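Local coordinates for protein alpha-1,2-mannosidase (Bacteroides thetaiotaomicron, PDB 2WW2) that hydrolyses alpha-mannosides with inversion of the anomeric configuration, as a calcium-dependent alpha-mannosidase of glycoside hydrolase family 92 from a human gut symbiont, at residues G16-F21 with G618-C623; Q579-N584 with G624-G629. All blocks are in the same frame, centred on the assembly; numbering follows the deposited sequence.

Interaction 1: residues G16-F21 with G618-C623. With NA (sodium ion), chain F.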
loop_
_atom_site.group_PDB
_atom_site.type_symbol
_atom_site.label_atom_id
_atom_site.label_comp_id
_atom_site.label_asym_id
_atom_site.label_seq_id
_atom_site.Cartn_x
_atom_site.Cartn_y
_atom_site.Cartn_z
ATOM N N GLY A 16 19.546 3.068 -17.464
ATOM C CA GLY A 16 18.631 2.067 -16.891
ATOM C C GLY A 16 19.300 0.729 -16.553
ATOM O O GLY A 16 18.625 -0.245 -16.209
ATOM N N THR A 17 20.628 0.660 -16.632
ATOM C CA THR A 17 21.319 -0.581 -16.252
ATOM C C THR A 17 20.982 -1.024 -14.805
ATOM O O THR A 17 21.047 -2.216 -14.472
ATOM C CB THR A 17 22.849 -0.494 -16.471
ATOM O OG1 THR A 17 23.414 -1.804 -16.399
ATOM C CG2 THR A 17 23.528 0.409 -15.419
ATOM N N GLU A 18 20.630 -0.073 -13.942
ATOM C CA GLU A 18 20.195 -0.400 -12.573
ATOM C C GLU A 18 18.667 -0.305 -12.418
ATOM O O GLU A 18 18.139 -0.438 -11.305
ATOM C CB GLU A 18 20.846 0.541 -11.556
ATOM C CG GLU A 18 22.365 0.429 -11.459
ATOM C CD GLU A 18 22.923 1.281 -10.322
ATOM O OE1 GLU A 18 23.120 2.496 -10.514
ATOM O OE2 GLU A 18 23.171 0.737 -9.229
ATOM N N SER A 19 17.971 -0.081 -13.530
ATOM C CA SER A 19 16.527 0.195 -13.536
ATOM C C SER A 19 15.639 -1.003 -13.758
ATOM O O SER A 19 14.413 -0.855 -13.828
ATOM C CB SER A 19 16.195 1.170 -14.666
ATOM O OG SER A 19 16.387 2.479 -14.240
ATOM N N THR A 20 16.231 -2.184 -13.896
ATOM C CA THR A 20 15.447 -3.323 -14.317
ATOM C C THR A 20 15.240 -4.317 -13.186
ATOM O O THR A 20 16.126 -4.561 -12.368
ATOM C CB THR A 20 16.070 -4.023 -15.535
ATOM O OG1 THR A 20 17.080 -4.938 -15.077
ATOM C CG2 THR A 20 16.684 -2.973 -16.488
ATOM N N PHE A 21 14.046 -4.887 -13.158
ATOM C CA PHE A 21 13.701 -5.909 -12.183
ATOM C C PHE A 21 14.382 -7.235 -12.566
ATOM O O PHE A 21 14.347 -7.660 -13.726
ATOM C CB PHE A 21 12.180 -6.047 -12.142
ATOM C CG PHE A 21 11.682 -7.051 -11.161
ATOM C CD1 PHE A 21 12.092 -7.014 -9.840
ATOM C CD2 PHE A 21 10.769 -8.021 -11.555
ATOM C CE1 PHE A 21 11.616 -7.950 -8.925
ATOM C CE2 PHE A 21 10.288 -8.951 -10.649
ATOM C CZ PHE A 21 10.708 -8.916 -9.335
ATOM N N GLY A 618 20.557 8.363 -16.890
ATOM C CA GLY A 618 21.568 7.690 -16.065
ATOM C C GLY A 618 21.266 6.215 -15.826
ATOM O O GLY A 618 20.359 5.634 -16.467
ATOM N N SER A 619 22.008 5.603 -14.896
ATOM C CA SER A 619 21.926 4.152 -14.703
ATOM C C SER A 619 20.569 3.701 -14.185
ATOM O O SER A 619 20.183 2.560 -14.400
ATOM C CB SER A 619 23.034 3.656 -13.770
ATOM O OG SER A 619 22.915 4.235 -12.499
ATOM N N LYS A 620 19.833 4.589 -13.519
ATOM C CA LYS A 620 18.459 4.244 -13.110
ATOM C C LYS A 620 17.397 4.944 -13.943
ATOM O O LYS A 620 16.324 5.288 -13.423
ATOM C CB LYS A 620 18.254 4.553 -11.626
ATOM C CG LYS A 620 19.275 3.828 -10.755
ATOM C CD LYS A 620 19.186 4.230 -9.291
ATOM C CE LYS A 620 20.400 3.690 -8.547
ATOM N NZ LYS A 620 20.298 3.964 -7.092
ATOM N N GLY A 621 17.683 5.123 -15.237
ATOM C CA GLY A 621 16.901 6.016 -16.101
ATOM C C GLY A 621 15.535 5.573 -16.596
ATOM O O GLY A 621 14.769 6.399 -17.115
ATOM N N TYR A 622 15.230 4.282 -16.476
ATOM C CA TYR A 622 13.859 3.787 -16.711
ATOM C C TYR A 622 13.204 3.644 -15.340
ATOM O O TYR A 622 13.175 2.543 -14.760
ATOM C CB TYR A 622 13.879 2.442 -17.453
ATOM C CG TYR A 622 14.285 2.561 -18.916
ATOM C CD1 TYR A 622 13.360 2.966 -19.874
ATOM C CD2 TYR A 622 15.585 2.262 -19.338
ATOM C CE1 TYR A 622 13.704 3.082 -21.225
ATOM C CE2 TYR A 622 15.950 2.379 -20.690
ATOM C CZ TYR A 622 14.994 2.795 -21.624
ATOM O OH TYR A 622 15.320 2.911 -22.956
ATOM N N CYS A 623 12.736 4.777 -14.795
ATOM C CA CYS A 623 12.356 4.876 -13.374
ATOM C C CYS A 623 11.148 4.050 -12.960
ATOM O O CYS A 623 11.107 3.553 -11.828
ATOM C CB CYS A 623 12.122 6.338 -12.952
ATOM S SG CYS A 623 13.479 7.443 -13.389
HETATM NA NA NA F . 12.422 0.379 -13.872
HETATM O O HOH W 1 12.801 1.351 -11.703
HETATM O O HOH W 2 11.703 -1.891 -13.078
#

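Interaction 2: residues Q579-N584 with G624-G629. With NA (sodium ion), chain F.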
loop_
_atom_site.group_PDB
_atom_site.type_symbol
_atom_site.label_atom_id
_atom_site.label_comp_id
_atom_site.label_asym_id
_atom_site.label_seq_id
_atom_site.Cartn_x
_atom_site.Cartn_y
_atom_site.Cartn_z
ATOM N N GLN A 579 -0.599 2.904 -9.162
ATOM C CA GLN A 579 -1.899 3.171 -9.787
ATOM C C GLN A 579 -1.749 3.247 -11.313
ATOM O O GLN A 579 -2.583 2.703 -12.068
ATOM C CB GLN A 579 -2.525 4.461 -9.241
ATOM N N TYR A 580 -0.684 3.917 -11.765
ATOM C CA TYR A 580 -0.293 3.841 -13.178
ATOM C C TYR A 580 0.965 2.991 -13.331
ATOM O O TYR A 580 2.029 3.360 -12.841
ATOM C CB TYR A 580 -0.077 5.230 -13.793
ATOM C CG TYR A 580 0.444 5.165 -15.218
ATOM C CD1 TYR A 580 -0.163 4.335 -16.166
ATOM C CD2 TYR A 580 1.546 5.923 -15.614
ATOM C CE1 TYR A 580 0.318 4.266 -17.489
ATOM C CE2 TYR A 580 2.029 5.861 -16.915
ATOM C CZ TYR A 580 1.416 5.034 -17.846
ATOM O OH TYR A 580 1.906 4.973 -19.128
ATOM N N ALA A 581 0.848 1.848 -13.995
ATOM C CA ALA A 581 2.002 0.971 -14.129
ATOM C C ALA A 581 2.714 1.270 -15.439
ATOM O O ALA A 581 2.626 0.503 -16.395
ATOM C CB ALA A 581 1.575 -0.495 -14.066
ATOM N N HIS A 582 3.408 2.398 -15.489
ATOM C CA HIS A 582 4.070 2.794 -16.726
ATOM C C HIS A 582 5.014 1.680 -17.201
ATOM O O HIS A 582 5.881 1.222 -16.466
ATOM C CB HIS A 582 4.828 4.113 -16.566
ATOM C CG HIS A 582 5.439 4.596 -17.847
ATOM N ND1 HIS A 582 4.676 4.948 -18.942
ATOM C CD2 HIS A 582 6.735 4.758 -18.222
ATOM C CE1 HIS A 582 5.471 5.325 -19.930
ATOM N NE2 HIS A 582 6.727 5.220 -19.517
ATOM N N GLY A 583 4.825 1.240 -18.432
ATOM C CA GLY A 583 5.612 0.144 -18.965
ATOM C C GLY A 583 4.791 -1.124 -19.091
ATOM O O GLY A 583 5.095 -1.983 -19.923
ATOM N N ASN A 584 3.760 -1.256 -18.264
ATOM C CA ASN A 584 2.920 -2.438 -18.344
ATOM C C ASN A 584 2.226 -2.451 -19.705
ATOM O O ASN A 584 1.541 -1.493 -20.085
ATOM C CB ASN A 584 1.943 -2.511 -17.171
ATOM C CG ASN A 584 1.230 -3.864 -17.076
ATOM O OD1 ASN A 584 1.443 -4.646 -16.135
ATOM N ND2 ASN A 584 0.370 -4.131 -18.038
ATOM N N GLY A 624 10.166 3.925 -13.848
ATOM C CA GLY A 624 8.967 3.140 -13.543
ATOM C C GLY A 624 9.309 1.755 -12.986
ATOM O O GLY A 624 10.105 1.015 -13.584
ATOM N N ASP A 625 8.709 1.402 -11.844
ATOM C CA ASP A 625 8.899 0.075 -11.250
ATOM C C ASP A 625 8.574 -1.023 -12.268
ATOM O O ASP A 625 9.136 -2.117 -12.232
ATOM C CB ASP A 625 7.977 -0.102 -10.043
ATOM C CG ASP A 625 8.485 0.621 -8.811
ATOM O OD1 ASP A 625 9.698 0.973 -8.755
ATOM O OD2 ASP A 625 7.660 0.833 -7.897
ATOM N N GLU A 626 7.670 -0.712 -13.181
ATOM C CA GLU A 626 7.248 -1.685 -14.168
ATOM C C GLU A 626 7.944 -1.501 -15.496
ATOM O O GLU A 626 7.626 -2.177 -16.466
ATOM C CB GLU A 626 5.781 -1.482 -14.429
ATOM C CG GLU A 626 5.083 -2.695 -14.789
ATOM C CD GLU A 626 4.320 -3.180 -13.622
ATOM O OE1 GLU A 626 4.846 -3.008 -12.500
ATOM O OE2 GLU A 626 3.200 -3.691 -13.829
ATOM N N ASP A 627 8.869 -0.557 -15.557
ATOM C CA ASP A 627 9.551 -0.258 -16.813
ATOM C C ASP A 627 10.955 -0.824 -16.772
ATOM O O ASP A 627 11.816 -0.353 -16.013
ATOM C CB ASP A 627 9.597 1.245 -17.061
ATOM C CG ASP A 627 10.093 1.599 -18.468
ATOM O OD1 ASP A 627 10.554 0.691 -19.216
ATOM O OD2 ASP A 627 10.027 2.797 -18.817
ATOM N N ASN A 628 11.168 -1.859 -17.573
ATOM C CA ASN A 628 12.455 -2.524 -17.629
ATOM C C ASN A 628 13.165 -2.256 -18.954
ATOM O O ASN A 628 13.954 -3.076 -19.425
ATOM C CB ASN A 628 12.247 -4.019 -17.404
ATOM C CG ASN A 628 11.557 -4.293 -16.077
ATOM O OD1 ASN A 628 10.419 -4.817 -16.026
ATOM N ND2 ASN A 628 12.203 -3.870 -14.998
ATOM N N GLY A 629 12.878 -1.097 -19.547
ATOM C CA GLY A 629 13.542 -0.714 -20.788
ATOM C C GLY A 629 12.632 -0.821 -21.995
ATOM O O GLY A 629 12.934 -0.244 -23.040
HETATM NA NA NA F . 12.422 0.379 -13.872
HETATM O O HOH W 3 6.203 1.531 -13.854
HETATM O O HOH W 2 11.703 -1.891 -13.078
HETATM O O HOH W 1 12.801 1.351 -11.703
#

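Interaction 1: residues G16-F21 with G618-C623
Two type I beta turns, Gly16 to Ser19 and Gly618 to Gly621, meet through their backbones: Gly16 N donates to Gly618 O at 2.9 Å, and Glu18 N to Ser619 O at 2.7 Å. Gly16 suits its place because a CB there would collide with the Tyr622 ring; its CA instead lies at the ring edge, 3.9 Å from Tyr622 CD2. The side chains of Glu18 and Ser619 add a third bond between the turns. Ser619 OG sits between its own backbone N and carbonyl carbon (chi1 62°) and gives its proton to Glu18 OE1 at 2.6 Å, on the lone pair facing away from the other oxygen. The serine places its hydroxyl one bond from CB, within reach of Glu18 OE1, and CB itself packs on Thr17 CG2 at 3.7 Å. Lys620 crosses Glu18 obliquely, its CG against Glu18 CB; its NZ stays 4.7 Å from Glu18 OE1, so any attraction is probably a general electrostatic one. Ser19 O and Tyr622 O, one from each segment, both bind the sodium ion, Ser19 O at 2.3 Å. Thr17 OG1, anti to its backbone N, bonds Thr28 O. The contact joins the loop before strand 40-44, in the N-terminal family region, to the catalytic-region loop between helices 600-613 and 632-640, while the Tyr622 side chain packs on Cys290 and Arg293 of helix 281-294.

Interaction 2: residues Q579-N584 with G624-G629
Gly583 and Asp627 bring the two backbones closest, their CA atoms 4.5 Å apart, where a type II turn from Ala581 to Asn584 meets a type I turn from Gly624 to Asp627. Gly583 takes the positive phi of 108° that its turn needs, and a CB there would run into Glu626 O. A water links the two backbones, donating to His582 O at 2.6 Å and accepting from Glu626 N at 2.8 Å. Beside it Glu626 CB lies against His582 O. From there the glutamate chain bends at chi2 (103°), and the carboxylate lies beside Ala581, OE2 3.6 Å from its CB. Its CG packs on Asn584 CB, the two side chains running side by side in the same direction. An alanine in place of Glu626 would probably open a gap beside Ala581 CB and Asn584 CB, leaving those groups without the packing of the CG and carboxylate. His582 and Asp627 also lie alongside each other, with ring and carboxylate planes 76° apart and His582 CD2 3.9 Å from Asp627 OD2. Each is held by other partners: His582 ND1 shares a nearly straight hydrogen bond with Tyr580 OH, and NE2 bonds Tyr615, which fixes the ring's rotation; Asp627 OD2 bonds Thr631. Asp627 OD1 accepts from Gly629 N at 3.0 Å, from above the carboxylate plane, and so closes an Asx turn. The backbone O of Asp627, like that of Gly624, binds the sodium ion, and the 624-629 loop forms part of a metal site built from main-chain carbonyls and waters.

The sodium ion unites the two contacts: Ser19 O and Tyr622 O come from interaction 1, Gly624 O and Asp627 O from interaction 2, and two waters shared by both complete its shell. The loop between helices 600-613 and 632-640 serves both, its earlier half facing the N-terminal region in interaction 1 and its later half a catalytic-region loop in interaction 2. Interaction 1 is only partly buried and relies on direct hydrogen bonds, with charged side chains toward its outer edge. Interaction 2 is buried, and its segments meet by packing and a bridging water. Between them, Tyr622 CD1 lies 3.5 Å from Asp627 OD2.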